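Local coordinates for protein alpha-fucosidase GH29 (Fusarium graminearum, PDB 4PSR) that hydrolyses alpha-L-fucosidic linkages as a GH29 glycoside hydrolase, probably including the alpha-1,6-linked core fucose of glycoproteins, at residues A[24-29]-A[375-380]; A[448-453]-A[477-482]; A[166-171]-A[216-221]; A[505-510]-A[541-546]; A[422-427]-A[473-478]. One frame throughout, in Å; residues are numbered along the deposited sequence.

Contact 1: residues A[24-29]-A[375-380]; sequences YRDAKF and DTRAWD
D26 and R377 form the salt bridge of this contact. The R377 chain bends at chi2 (-66°), turning CD back, and D26 OD1 takes both R377 NH1 at 2.8 Å and NH2 at 2.9 Å in the guanidinium plane. E22 and K411 extend this pair into a larger charge network, and D375 turns its carboxylate to R118. Among the hydrogen bonds to backbone oxygens, D375 N meets D26 O at 3.0 Å on a lone pair. T376 O is gripped by K28 NZ and R377 NH1, each at 2.9 Å, from opposite faces of its carbonyl plane. K28 NZ also binds R25 O at 2.8 Å, tying the helix end to the loop, while a water joins it to T376 OG1, a hydroxyl also bonded to V373 O. As for packing, R25 CB sits 3.4 Å above the centre of the R377 guanidinium. The arrangement fastens the helix leading into the first strand of the TIM barrel to the linker that enters the C-terminal beta domain.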
# COMPACT_ATOMS: atom_id res chain seq x y z
N TYR A 24 -7.93 7.97 5.71
CA TYR A 24 -7.01 7.10 4.99
C TYR A 24 -6.93 5.74 5.67
O TYR A 24 -6.90 4.71 5.00
CB TYR A 24 -5.65 7.79 4.86
CG TYR A 24 -4.51 6.97 4.25
CD1 TYR A 24 -3.61 6.31 5.05
CD2 TYR A 24 -4.35 6.88 2.87
CE1 TYR A 24 -2.57 5.59 4.51
CE2 TYR A 24 -3.30 6.18 2.32
CZ TYR A 24 -2.42 5.53 3.15
OH TYR A 24 -1.36 4.81 2.66
N ARG A 25 -6.94 5.71 6.99
CA ARG A 25 -7.00 4.45 7.72
C ARG A 25 -8.32 3.72 7.47
O ARG A 25 -8.37 2.48 7.46
CB ARG A 25 -6.80 4.67 9.22
CG ARG A 25 -5.50 5.39 9.59
CD ARG A 25 -5.34 5.55 11.09
NE ARG A 25 -4.17 6.38 11.40
CZ ARG A 25 -3.18 6.05 12.21
NH1 ARG A 25 -3.15 4.91 12.88
NH2 ARG A 25 -2.19 6.93 12.36
N ASP A 26 -9.39 4.48 7.25
CA ASP A 26 -10.68 3.88 7.00
C ASP A 26 -10.78 3.29 5.60
O ASP A 26 -11.64 2.43 5.35
CB ASP A 26 -11.78 4.94 7.12
CG ASP A 26 -12.03 5.41 8.54
OD1 ASP A 26 -11.60 4.76 9.53
OD2 ASP A 26 -12.67 6.48 8.66
N ALA A 27 -9.99 3.80 4.68
CA ALA A 27 -10.18 3.55 3.25
C ALA A 27 -9.86 2.14 2.80
O ALA A 27 -10.61 1.58 2.01
CB ALA A 27 -9.39 4.55 2.43
N LYS A 28 -8.72 1.62 3.26
CA LYS A 28 -8.24 0.25 3.06
C LYS A 28 -7.76 -0.13 1.67
O LYS A 28 -6.71 -0.77 1.54
CB LYS A 28 -9.24 -0.80 3.51
CG LYS A 28 -9.72 -0.63 4.98
CD LYS A 28 -8.59 -0.41 5.97
CE LYS A 28 -9.09 -0.44 7.39
NZ LYS A 28 -8.02 -0.13 8.35
N PHE A 29 -8.52 0.22 0.64
CA PHE A 29 -8.33 -0.29 -0.71
C PHE A 29 -8.39 0.86 -1.70
O PHE A 29 -9.33 1.66 -1.69
CB PHE A 29 -9.43 -1.32 -1.05
CG PHE A 29 -9.33 -1.86 -2.44
CD1 PHE A 29 -8.19 -2.52 -2.91
CD2 PHE A 29 -10.41 -1.72 -3.31
CE1 PHE A 29 -8.12 -3.00 -4.25
CE2 PHE A 29 -10.34 -2.19 -4.63
CZ PHE A 29 -9.20 -2.84 -5.09
N ASP A 375 -13.35 1.13 7.45
CA ASP A 375 -13.60 1.76 8.75
C ASP A 375 -13.20 0.90 9.94
O ASP A 375 -13.46 1.28 11.07
CB ASP A 375 -15.10 2.15 8.91
CG ASP A 375 -15.60 3.05 7.80
OD1 ASP A 375 -14.82 3.69 7.10
OD2 ASP A 375 -16.83 3.08 7.61
N THR A 376 -12.53 -0.23 9.72
CA THR A 376 -12.04 -1.08 10.80
C THR A 376 -10.58 -0.74 11.13
O THR A 376 -9.95 0.07 10.44
CB THR A 376 -12.11 -2.60 10.47
OG1 THR A 376 -11.17 -2.94 9.43
CG2 THR A 376 -13.52 -3.04 10.07
N ARG A 377 -10.07 -1.32 12.19
CA ARG A 377 -8.67 -1.23 12.55
C ARG A 377 -8.16 -2.63 12.87
O ARG A 377 -8.92 -3.56 13.21
CB ARG A 377 -8.50 -0.33 13.78
CG ARG A 377 -8.92 1.13 13.61
CD ARG A 377 -8.01 1.84 12.61
NE ARG A 377 -8.36 3.26 12.45
CZ ARG A 377 -9.22 3.73 11.56
NH1 ARG A 377 -9.85 2.95 10.69
NH2 ARG A 377 -9.48 5.03 11.50
N ALA A 378 -6.85 -2.78 12.79
CA ALA A 378 -6.22 -4.03 13.12
C ALA A 378 -6.44 -4.37 14.59
O ALA A 378 -6.56 -3.48 15.45
CB ALA A 378 -4.71 -3.91 12.83
N TRP A 379 -6.48 -5.66 14.87
CA TRP A 379 -6.49 -6.17 16.24
C TRP A 379 -5.03 -6.15 16.72
O TRP A 379 -4.22 -5.48 16.11
CB TRP A 379 -7.06 -7.58 16.25
CG TRP A 379 -7.55 -8.06 17.59
CD1 TRP A 379 -8.01 -7.30 18.62
CD2 TRP A 379 -7.65 -9.42 18.01
NE1 TRP A 379 -8.39 -8.11 19.67
CE2 TRP A 379 -8.16 -9.42 19.33
CE3 TRP A 379 -7.31 -10.64 17.42
CZ2 TRP A 379 -8.37 -10.59 20.05
CZ3 TRP A 379 -7.55 -11.81 18.14
CH2 TRP A 379 -8.07 -11.76 19.44
N ASP A 380 -4.68 -6.85 17.80
CA ASP A 380 -3.26 -6.93 18.17
C ASP A 380 -2.58 -8.16 17.58
O ASP A 380 -1.38 -8.29 17.67
CB ASP A 380 -3.02 -6.86 19.68
CG ASP A 380 -3.39 -5.49 20.27
OD1 ASP A 380 -3.07 -4.42 19.69
OD2 ASP A 380 -4.05 -5.48 21.33
O HOH W 1 -8.38 -2.75 9.78

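Contact 2: residues A[448-453]-A[477-482]; sequences VELLGD and SQPAES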
# COMPACT_ATOMS: atom_id res chain seq x y z
N VAL A 448 -22.42 -14.34 18.13
CA VAL A 448 -21.54 -14.76 17.05
C VAL A 448 -22.45 -14.89 15.83
O VAL A 448 -23.44 -15.62 15.87
CB VAL A 448 -20.87 -16.11 17.37
CG1 VAL A 448 -19.98 -16.57 16.19
CG2 VAL A 448 -20.10 -16.05 18.69
N GLU A 449 -22.14 -14.19 14.75
CA GLU A 449 -23.00 -14.12 13.58
C GLU A 449 -22.17 -14.29 12.32
O GLU A 449 -21.04 -13.80 12.25
CB GLU A 449 -23.70 -12.77 13.50
CG GLU A 449 -24.51 -12.39 14.74
CD GLU A 449 -24.99 -10.96 14.67
OE1 GLU A 449 -24.16 -10.03 14.81
OE2 GLU A 449 -26.21 -10.77 14.48
N LEU A 450 -22.72 -14.98 11.34
CA LEU A 450 -22.14 -15.06 10.00
C LEU A 450 -22.74 -14.01 9.09
O LEU A 450 -23.97 -13.91 8.95
CB LEU A 450 -22.39 -16.44 9.39
CG LEU A 450 -21.63 -16.77 8.10
CD1 LEU A 450 -20.12 -16.85 8.34
CD2 LEU A 450 -22.11 -18.09 7.49
N LEU A 451 -21.91 -13.21 8.44
CA LEU A 451 -22.41 -12.22 7.50
C LEU A 451 -23.00 -12.94 6.30
O LEU A 451 -22.43 -13.90 5.80
CB LEU A 451 -21.29 -11.26 7.07
CG LEU A 451 -21.12 -10.04 7.96
CD1 LEU A 451 -20.69 -10.45 9.34
CD2 LEU A 451 -20.13 -9.09 7.33
N GLY A 452 -24.18 -12.50 5.89
CA GLY A 452 -24.96 -13.19 4.89
C GLY A 452 -24.80 -12.71 3.46
O GLY A 452 -23.77 -12.16 3.09
N ASP A 453 -25.83 -12.91 2.63
CA ASP A 453 -25.71 -12.76 1.20
C ASP A 453 -25.59 -11.33 0.76
O ASP A 453 -24.99 -11.04 -0.27
CB ASP A 453 -26.94 -13.36 0.49
CG ASP A 453 -27.01 -14.86 0.59
OD1 ASP A 453 -26.18 -15.49 1.27
OD2 ASP A 453 -27.97 -15.43 -0.01
N SER A 477 -25.75 -22.81 7.95
CA SER A 477 -25.80 -23.15 6.54
C SER A 477 -25.02 -22.14 5.70
O SER A 477 -25.13 -20.92 5.88
CB SER A 477 -27.26 -23.24 6.07
OG SER A 477 -27.36 -23.32 4.66
N GLN A 478 -24.24 -22.66 4.77
CA GLN A 478 -23.37 -21.83 3.95
C GLN A 478 -24.22 -20.81 3.19
O GLN A 478 -25.24 -21.18 2.59
CB GLN A 478 -22.55 -22.69 2.97
CG GLN A 478 -21.56 -21.92 2.10
CD GLN A 478 -20.73 -22.79 1.20
OE1 GLN A 478 -20.89 -24.01 1.18
NE2 GLN A 478 -19.86 -22.18 0.43
N PRO A 479 -23.84 -19.53 3.23
CA PRO A 479 -24.51 -18.50 2.44
C PRO A 479 -24.08 -18.59 0.99
O PRO A 479 -23.35 -19.51 0.61
CB PRO A 479 -24.04 -17.20 3.10
CG PRO A 479 -22.66 -17.52 3.52
CD PRO A 479 -22.68 -18.97 3.96
N ALA A 480 -24.52 -17.64 0.17
CA ALA A 480 -24.06 -17.57 -1.21
C ALA A 480 -22.52 -17.62 -1.26
O ALA A 480 -21.83 -17.10 -0.36
CB ALA A 480 -24.58 -16.30 -1.88
N GLU A 481 -21.99 -18.28 -2.29
CA GLU A 481 -20.55 -18.51 -2.37
C GLU A 481 -19.82 -17.18 -2.39
O GLU A 481 -20.28 -16.21 -2.96
CB GLU A 481 -20.23 -19.33 -3.63
CG GLU A 481 -18.74 -19.67 -3.79
CD GLU A 481 -18.45 -20.58 -4.97
OE1 GLU A 481 -18.71 -20.17 -6.12
OE2 GLU A 481 -17.97 -21.72 -4.74
N SER A 482 -18.65 -17.17 -1.76
CA SER A 482 -17.78 -16.00 -1.78
C SER A 482 -16.32 -16.41 -1.59
O SER A 482 -16.00 -17.54 -1.20
CB SER A 482 -18.23 -14.97 -0.74
OG SER A 482 -18.36 -15.52 0.54
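L450 and P479 form the close apolar half of this contact, meeting tip to tip, with L450 CD2 3.7 Å from P479 CD. With CG anti to its backbone N (chi1 -169°), the leucine branch point is directed to the loop, and the CD2 methyl beyond it also packs on P476. P479 CB, elsewhere on the same ring, lies 3.3 Å from D453 OD1. That same oxygen accepts the one hydrogen bond across the contact, from A480 N at 2.9 Å, almost straight at 169° and arriving from above the carboxylate plane. The solvent side is sparser: D453, A480 and S477 are exposed, and apart from its N-H, A480 contributes its CB, 3.6 Å from D453 OD1. R368 of helix 353-369 donates to G452 O through NE and to A480 O through NH2, and so links the two segments. The contact is a loop resting on the end of strand 445-451, where the antiparallel sheet of the C-terminal beta domain meets the last TIM-barrel helix.

Contact 3: residues A[166-171]-A[216-221]; sequences LVIAMH and DHVQPD
L166 and D221 are joined by the strongest bond here: L166 N donates to D221 OD2 at 2.9 Å with an N-H...O angle of 177°, using the anti lone pair of that oxygen. The return bond, D221 N to L166 O, has the same length but is weak, being bent to 126°. Together they let one aspartate hold both polar backbone atoms of the leucine. Its second oxygen, OD1, makes a salt bridge with K265, so this buried carboxylate is served on both oxygens and its negative charge is probably well compensated. Outward from this pair, L166 CD2 reaches V218, 3.6 Å from its carbonyl O and 3.9 Å from CG2, the two side chains crossing at about a right angle. I168 continues the apolar layer two residues along the strand, its CG1 lying 3.8 Å from P220 CB and 4.0 Å from V218 CG2. With CG1 anti to the carbonyl carbon (chi1 -63°), I168 presents that methylene to both. A156 and V152 of helix 151-161 enclose the same core. After the helix, Q219 turns with positive phi; strand 165-170, helix 200-218 and strand 222-225 thus form a beta-alpha-beta crossover unit between adjacent parallel strands of the TIM barrel.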
# COMPACT_ATOMS: atom_id res chain seq x y z
N LEU A 166 -8.40 11.16 -4.42
CA LEU A 166 -7.45 11.13 -5.53
C LEU A 166 -6.03 10.84 -5.04
O LEU A 166 -5.47 11.59 -4.21
CB LEU A 166 -7.45 12.47 -6.27
CG LEU A 166 -6.49 12.60 -7.45
CD1 LEU A 166 -6.83 11.68 -8.58
CD2 LEU A 166 -6.43 14.04 -7.95
N VAL A 167 -5.45 9.76 -5.58
CA VAL A 167 -4.02 9.49 -5.43
C VAL A 167 -3.32 9.81 -6.75
O VAL A 167 -3.83 9.50 -7.84
CB VAL A 167 -3.72 8.03 -4.96
CG1 VAL A 167 -4.34 6.99 -5.88
CG2 VAL A 167 -2.22 7.80 -4.82
N ILE A 168 -2.13 10.41 -6.62
CA ILE A 168 -1.25 10.63 -7.77
C ILE A 168 0.10 10.00 -7.45
O ILE A 168 0.68 10.29 -6.39
CB ILE A 168 -1.05 12.14 -8.07
CG1 ILE A 168 -2.39 12.81 -8.46
CG2 ILE A 168 0.02 12.35 -9.15
CD1 ILE A 168 -2.93 12.43 -9.83
N ALA A 169 0.59 9.14 -8.34
CA ALA A 169 1.92 8.51 -8.18
C ALA A 169 2.96 9.22 -9.02
O ALA A 169 2.76 9.53 -10.21
CB ALA A 169 1.86 7.01 -8.51
N MET A 170 4.09 9.48 -8.36
CA MET A 170 5.21 10.23 -8.91
C MET A 170 6.49 9.43 -8.70
O MET A 170 6.81 9.07 -7.57
CB MET A 170 5.32 11.57 -8.22
CG MET A 170 4.12 12.48 -8.41
SD MET A 170 3.97 13.14 -10.08
CE MET A 170 5.27 14.39 -10.02
N HIS A 171 7.21 9.15 -9.79
CA HIS A 171 8.42 8.34 -9.72
C HIS A 171 9.62 9.08 -10.37
O HIS A 171 10.50 8.46 -10.97
CB HIS A 171 8.25 6.94 -10.39
CG HIS A 171 6.92 6.25 -10.20
ND1 HIS A 171 6.83 4.93 -9.82
CD2 HIS A 171 5.64 6.67 -10.40
CE1 HIS A 171 5.56 4.56 -9.81
NE2 HIS A 171 4.82 5.60 -10.16
N ASP A 216 -0.76 21.63 -7.38
CA ASP A 216 -1.63 22.80 -7.52
C ASP A 216 -2.67 22.58 -8.63
O ASP A 216 -3.77 23.13 -8.56
CB ASP A 216 -0.81 24.07 -7.80
CG ASP A 216 -0.07 24.61 -6.58
OD1 ASP A 216 -0.49 24.39 -5.42
OD2 ASP A 216 0.93 25.33 -6.80
N HIS A 217 -2.33 21.76 -9.61
CA HIS A 217 -3.21 21.50 -10.78
C HIS A 217 -4.38 20.59 -10.45
O HIS A 217 -5.48 20.80 -10.93
CB HIS A 217 -2.34 20.87 -11.88
CG HIS A 217 -2.99 20.76 -13.23
ND1 HIS A 217 -3.51 21.84 -13.91
CD2 HIS A 217 -3.06 19.71 -14.08
CE1 HIS A 217 -3.93 21.45 -15.10
NE2 HIS A 217 -3.67 20.16 -15.23
N VAL A 218 -4.16 19.57 -9.63
CA VAL A 218 -5.20 18.58 -9.35
C VAL A 218 -5.54 18.36 -7.87
O VAL A 218 -6.46 17.61 -7.55
CB VAL A 218 -4.95 17.20 -10.05
CG1 VAL A 218 -4.83 17.40 -11.53
CG2 VAL A 218 -3.72 16.46 -9.47
N GLN A 219 -4.85 19.05 -6.97
CA GLN A 219 -5.14 18.96 -5.54
C GLN A 219 -5.28 17.52 -5.00
O GLN A 219 -6.31 17.15 -4.40
CB GLN A 219 -6.35 19.82 -5.15
CG GLN A 219 -6.20 21.29 -5.57
CD GLN A 219 -7.33 22.19 -5.06
OE1 GLN A 219 -8.27 21.73 -4.41
NE2 GLN A 219 -7.26 23.49 -5.40
N PRO A 220 -4.24 16.70 -5.17
CA PRO A 220 -4.33 15.30 -4.74
C PRO A 220 -4.49 15.12 -3.23
O PRO A 220 -3.90 15.88 -2.44
CB PRO A 220 -3.00 14.71 -5.19
CG PRO A 220 -2.06 15.88 -5.19
CD PRO A 220 -2.87 17.06 -5.60
N ASP A 221 -5.28 14.12 -2.85
CA ASP A 221 -5.41 13.71 -1.47
C ASP A 221 -4.21 12.90 -0.99
O ASP A 221 -3.90 12.92 0.20
CB ASP A 221 -6.70 12.93 -1.32
CG ASP A 221 -7.89 13.76 -1.69
OD1 ASP A 221 -8.15 14.77 -0.98
OD2 ASP A 221 -8.56 13.46 -2.71

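Contact 4: residues A[505-510]-A[541-546]; sequences AVFSKA and SIRVSD
F507 and S541 form one hydrogen-bonded pair of an antiparallel sheet, A505 and R543 the other, and V506 faces I542 in the non-hydrogen-bonded pair between them. The strands belong to a four-stranded sheet, in which 504-507 and 541-544 are the inner members. A505 and R543 exchange bonds both ways, at 2.9 Å for A505 N to R543 O and 2.8 Å for R543 N to A505 O; F507 N reaches S541 O at 2.9 Å, while the reverse bond is weak.

On the face of V506 and I542 the side-chain contact is apolar. I542 holds CG1 anti to its backbone N (chi1 -180°) and continues extended, and its CD1 comes 3.8 Å from V506 CG1 as the two side chains cross obliquely. A550 covers I542 from strand 548-553 of a neighbouring sheet.

The opposite face carries F507 and R543. The arginine chain is bent at chi3 (45°), and its guanidinium plane stands 74° from the phenyl plane. F507 CE1 lies over a face of the guanidinium, and CZ is 3.8 Å from R543 NH1. A salt bridge from NH2 to E569 anchors the charged end. S541 also holds the chain that follows strand 505-507: its OG, between backbone N and carbonyl carbon, donates in the carbonyl plane to K509 O at 2.6 Å.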
# COMPACT_ATOMS: atom_id res chain seq x y z
N ALA A 505 1.59 -9.85 27.07
CA ALA A 505 0.48 -8.90 27.02
C ALA A 505 0.72 -7.85 28.10
O ALA A 505 1.10 -8.20 29.24
CB ALA A 505 -0.87 -9.61 27.23
N VAL A 506 0.52 -6.58 27.75
CA VAL A 506 0.70 -5.49 28.70
C VAL A 506 -0.65 -4.88 29.05
O VAL A 506 -1.54 -4.86 28.22
CB VAL A 506 1.66 -4.40 28.17
CG1 VAL A 506 3.09 -4.94 28.13
CG2 VAL A 506 1.24 -3.90 26.78
N PHE A 507 -0.79 -4.41 30.30
CA PHE A 507 -2.07 -3.96 30.85
C PHE A 507 -1.94 -2.63 31.60
O PHE A 507 -0.88 -2.30 32.14
CB PHE A 507 -2.62 -5.02 31.81
CG PHE A 507 -2.97 -6.30 31.13
CD1 PHE A 507 -2.03 -7.32 31.04
CD2 PHE A 507 -4.22 -6.48 30.55
CE1 PHE A 507 -2.32 -8.49 30.40
CE2 PHE A 507 -4.52 -7.67 29.90
CZ PHE A 507 -3.56 -8.68 29.82
N SER A 508 -3.04 -1.89 31.65
CA SER A 508 -3.07 -0.57 32.28
C SER A 508 -3.34 -0.62 33.78
O SER A 508 -3.17 0.38 34.47
CB SER A 508 -4.12 0.32 31.60
OG SER A 508 -5.43 -0.18 31.85
N LYS A 509 -3.75 -1.78 34.28
CA LYS A 509 -3.88 -1.99 35.73
C LYS A 509 -2.87 -2.98 36.23
O LYS A 509 -2.33 -3.78 35.46
CB LYS A 509 -5.29 -2.44 36.08
CG LYS A 509 -6.30 -1.38 35.79
CD LYS A 509 -7.70 -1.77 36.23
CE LYS A 509 -8.74 -0.85 35.60
NZ LYS A 509 -8.32 0.58 35.63
N ALA A 510 -2.61 -2.94 37.53
CA ALA A 510 -1.48 -3.65 38.14
C ALA A 510 -1.65 -5.17 38.22
O ALA A 510 -0.69 -5.88 38.50
CB ALA A 510 -1.20 -3.08 39.53
N SER A 541 1.26 -3.55 34.39
CA SER A 541 1.56 -4.96 34.55
C SER A 541 1.80 -5.59 33.17
O SER A 541 1.41 -5.03 32.13
CB SER A 541 0.48 -5.72 35.34
OG SER A 541 -0.79 -5.70 34.70
N ILE A 542 2.46 -6.74 33.19
CA ILE A 542 2.73 -7.50 31.98
C ILE A 542 2.65 -8.98 32.31
O ILE A 542 3.14 -9.43 33.36
CB ILE A 542 4.11 -7.16 31.42
CG1 ILE A 542 4.40 -7.97 30.14
CG2 ILE A 542 5.20 -7.40 32.45
CD1 ILE A 542 5.60 -7.44 29.37
N ARG A 543 2.02 -9.74 31.42
CA ARG A 543 2.03 -11.19 31.48
C ARG A 543 2.91 -11.73 30.35
O ARG A 543 2.63 -11.49 29.16
CB ARG A 543 0.63 -11.77 31.35
CG ARG A 543 0.58 -13.25 31.71
CD ARG A 543 -0.82 -13.65 32.14
NE ARG A 543 -1.84 -13.11 31.24
CZ ARG A 543 -3.08 -12.81 31.59
NH1 ARG A 543 -3.92 -12.35 30.68
NH2 ARG A 543 -3.49 -12.98 32.85
N VAL A 544 3.97 -12.44 30.73
CA VAL A 544 4.93 -12.99 29.79
C VAL A 544 4.62 -14.48 29.63
O VAL A 544 4.46 -15.21 30.62
CB VAL A 544 6.36 -12.79 30.30
CG1 VAL A 544 7.38 -13.47 29.36
CG2 VAL A 544 6.70 -11.31 30.47
N SER A 545 4.49 -14.96 28.40
CA SER A 545 4.17 -16.36 28.19
C SER A 545 5.33 -17.28 28.56
O SER A 545 6.49 -16.87 28.60
CB SER A 545 3.78 -16.59 26.72
OG SER A 545 2.68 -15.79 26.37
N ASP A 546 4.99 -18.54 28.83
CA ASP A 546 6.00 -19.59 28.99
C ASP A 546 6.86 -19.60 27.74
O ASP A 546 6.39 -19.26 26.66
CB ASP A 546 5.32 -20.95 29.15
CG ASP A 546 4.77 -21.17 30.56
OD1 ASP A 546 5.02 -20.34 31.44
OD2 ASP A 546 4.12 -22.21 30.74

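Contact 5: residues A[422-427]-A[473-478]; sequences GWPEDN and ITLPSQ
N427 O receives L475 N at 2.9 Å in a nearly straight bond (171°), with the T474 CA hydrogen making a further, weaker approach to the same oxygen. N427 ends a type I beta turn that begins at P424, closed by N427 N to P424 O, and the turn leads into strand 428-431, which pairs with strand 471-474 in a small antiparallel sheet of the C-terminal beta domain. The asparagine side chain adds a second link: ND2 donates to L475 O at 3.1 Å, bent and well above the carbonyl plane, though close to the plane of its own amide. N427 thus pairs with L475 twice, through its carbonyl and through its amide.

The indole of W423 is sandwiched between L475 and Q478. Over one face lies L475 CD1, 3.8 Å from the centroid of the six-membered ring, a CH-pi contact; this methyl also touches P424 CG at 3.5 Å. Q478 covers the opposite face. Its extended chain, with CG anti to the backbone N (chi1 -177°), slides past the indole in the opposing direction, and its amide, bonded through NE2 to Y485, stacks only 3° from parallel with the ring. Q478 CG stands over the six-membered ring, 3.7 Å from its centroid, while P476 O meets the ring edge in plane, 3.6 Å from W423 CZ2.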
# COMPACT_ATOMS: atom_id res chain seq x y z
N GLY A 422 -11.79 -19.53 3.25
CA GLY A 422 -12.42 -20.60 2.51
C GLY A 422 -13.55 -21.13 3.37
O GLY A 422 -13.59 -20.87 4.58
N TRP A 423 -14.48 -21.86 2.74
CA TRP A 423 -15.55 -22.51 3.48
C TRP A 423 -15.07 -23.83 4.09
O TRP A 423 -14.67 -24.73 3.36
CB TRP A 423 -16.78 -22.78 2.61
CG TRP A 423 -17.91 -23.25 3.48
CD1 TRP A 423 -18.35 -24.54 3.64
CD2 TRP A 423 -18.71 -22.45 4.36
NE1 TRP A 423 -19.37 -24.58 4.55
CE2 TRP A 423 -19.62 -23.31 5.00
CE3 TRP A 423 -18.76 -21.08 4.65
CZ2 TRP A 423 -20.56 -22.85 5.92
CZ3 TRP A 423 -19.68 -20.62 5.56
CH2 TRP A 423 -20.59 -21.51 6.19
N PRO A 424 -15.11 -23.95 5.43
CA PRO A 424 -14.65 -25.18 6.07
C PRO A 424 -15.55 -26.39 5.76
O PRO A 424 -16.76 -26.36 6.05
CB PRO A 424 -14.73 -24.87 7.56
CG PRO A 424 -14.98 -23.44 7.69
CD PRO A 424 -15.49 -22.92 6.41
N GLU A 425 -15.00 -27.45 5.20
CA GLU A 425 -15.87 -28.58 4.86
C GLU A 425 -16.33 -29.29 6.13
O GLU A 425 -17.38 -29.93 6.13
CB GLU A 425 -15.22 -29.54 3.87
CG GLU A 425 -16.19 -29.94 2.75
CD GLU A 425 -16.36 -28.85 1.71
OE1 GLU A 425 -15.40 -28.58 0.96
OE2 GLU A 425 -17.46 -28.27 1.63
N ASP A 426 -15.58 -29.14 7.22
CA ASP A 426 -15.98 -29.69 8.52
C ASP A 426 -16.93 -28.76 9.31
O ASP A 426 -17.26 -29.03 10.47
CB ASP A 426 -14.74 -30.03 9.37
CG ASP A 426 -13.91 -28.81 9.73
OD1 ASP A 426 -14.24 -27.70 9.28
OD2 ASP A 426 -12.91 -28.96 10.47
N ASN A 427 -17.36 -27.67 8.67
CA ASN A 427 -18.24 -26.68 9.26
C ASN A 427 -17.75 -26.10 10.58
O ASN A 427 -18.55 -25.67 11.41
CB ASN A 427 -19.65 -27.25 9.40
CG ASN A 427 -20.54 -26.75 8.32
OD1 ASN A 427 -20.47 -27.19 7.16
ND2 ASN A 427 -21.36 -25.78 8.65
N ILE A 473 -16.07 -22.81 16.67
CA ILE A 473 -17.34 -22.29 16.19
C ILE A 473 -17.93 -23.20 15.11
O ILE A 473 -17.30 -23.45 14.08
CB ILE A 473 -17.15 -20.87 15.60
CG1 ILE A 473 -16.53 -19.94 16.65
CG2 ILE A 473 -18.46 -20.32 15.08
CD1 ILE A 473 -16.12 -18.54 16.12
N THR A 474 -19.16 -23.66 15.32
CA THR A 474 -19.88 -24.45 14.33
C THR A 474 -20.70 -23.56 13.42
O THR A 474 -21.57 -22.81 13.87
CB THR A 474 -20.81 -25.45 15.01
OG1 THR A 474 -20.00 -26.36 15.77
CG2 THR A 474 -21.62 -26.24 14.00
N LEU A 475 -20.44 -23.62 12.12
CA LEU A 475 -21.07 -22.70 11.19
C LEU A 475 -22.52 -23.08 10.89
O LEU A 475 -22.85 -24.27 10.88
CB LEU A 475 -20.27 -22.64 9.89
CG LEU A 475 -18.85 -22.06 10.02
CD1 LEU A 475 -18.11 -22.25 8.71
CD2 LEU A 475 -18.91 -20.59 10.39
N PRO A 476 -23.36 -22.07 10.60
CA PRO A 476 -24.71 -22.33 10.07
C PRO A 476 -24.61 -22.72 8.60
O PRO A 476 -23.50 -22.94 8.07
CB PRO A 476 -25.42 -20.98 10.25
CG PRO A 476 -24.31 -19.95 10.12
CD PRO A 476 -23.11 -20.63 10.77
N SER A 477 -25.75 -22.81 7.95
CA SER A 477 -25.80 -23.15 6.54
C SER A 477 -25.02 -22.14 5.70
O SER A 477 -25.13 -20.92 5.88
CB SER A 477 -27.26 -23.24 6.07
OG SER A 477 -27.36 -23.32 4.66
N GLN A 478 -24.24 -22.66 4.77
CA GLN A 478 -23.37 -21.83 3.95
C GLN A 478 -24.22 -20.81 3.19
O GLN A 478 -25.24 -21.18 2.59
CB GLN A 478 -22.55 -22.69 2.97
CG GLN A 478 -21.56 -21.92 2.10
CD GLN A 478 -20.73 -22.79 1.20
OE1 GLN A 478 -20.89 -24.01 1.18
NE2 GLN A 478 -19.86 -22.18 0.43

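Contact 3 lies within the TIM barrel, between its third strand and the helix end and loop that lead into the fourth. Contact 1, whose segments enclose contact 3 along the chain, joins the first barrel strand's approach to the linker after the last barrel helix; the two centres are about 22 Å apart. Contacts 5 and 2 follow in the C-terminal beta domain and touch, their centres about 9 Å apart, sharing S477 and Q478. Contact 4 comes last, in a separate antiparallel sheet, its centre about 45 Å from that of contact 3. Contacts 3 and 4 thus lie within separate parts of the fold, whereas contact 1 bridges the barrel and the beta domain that follows.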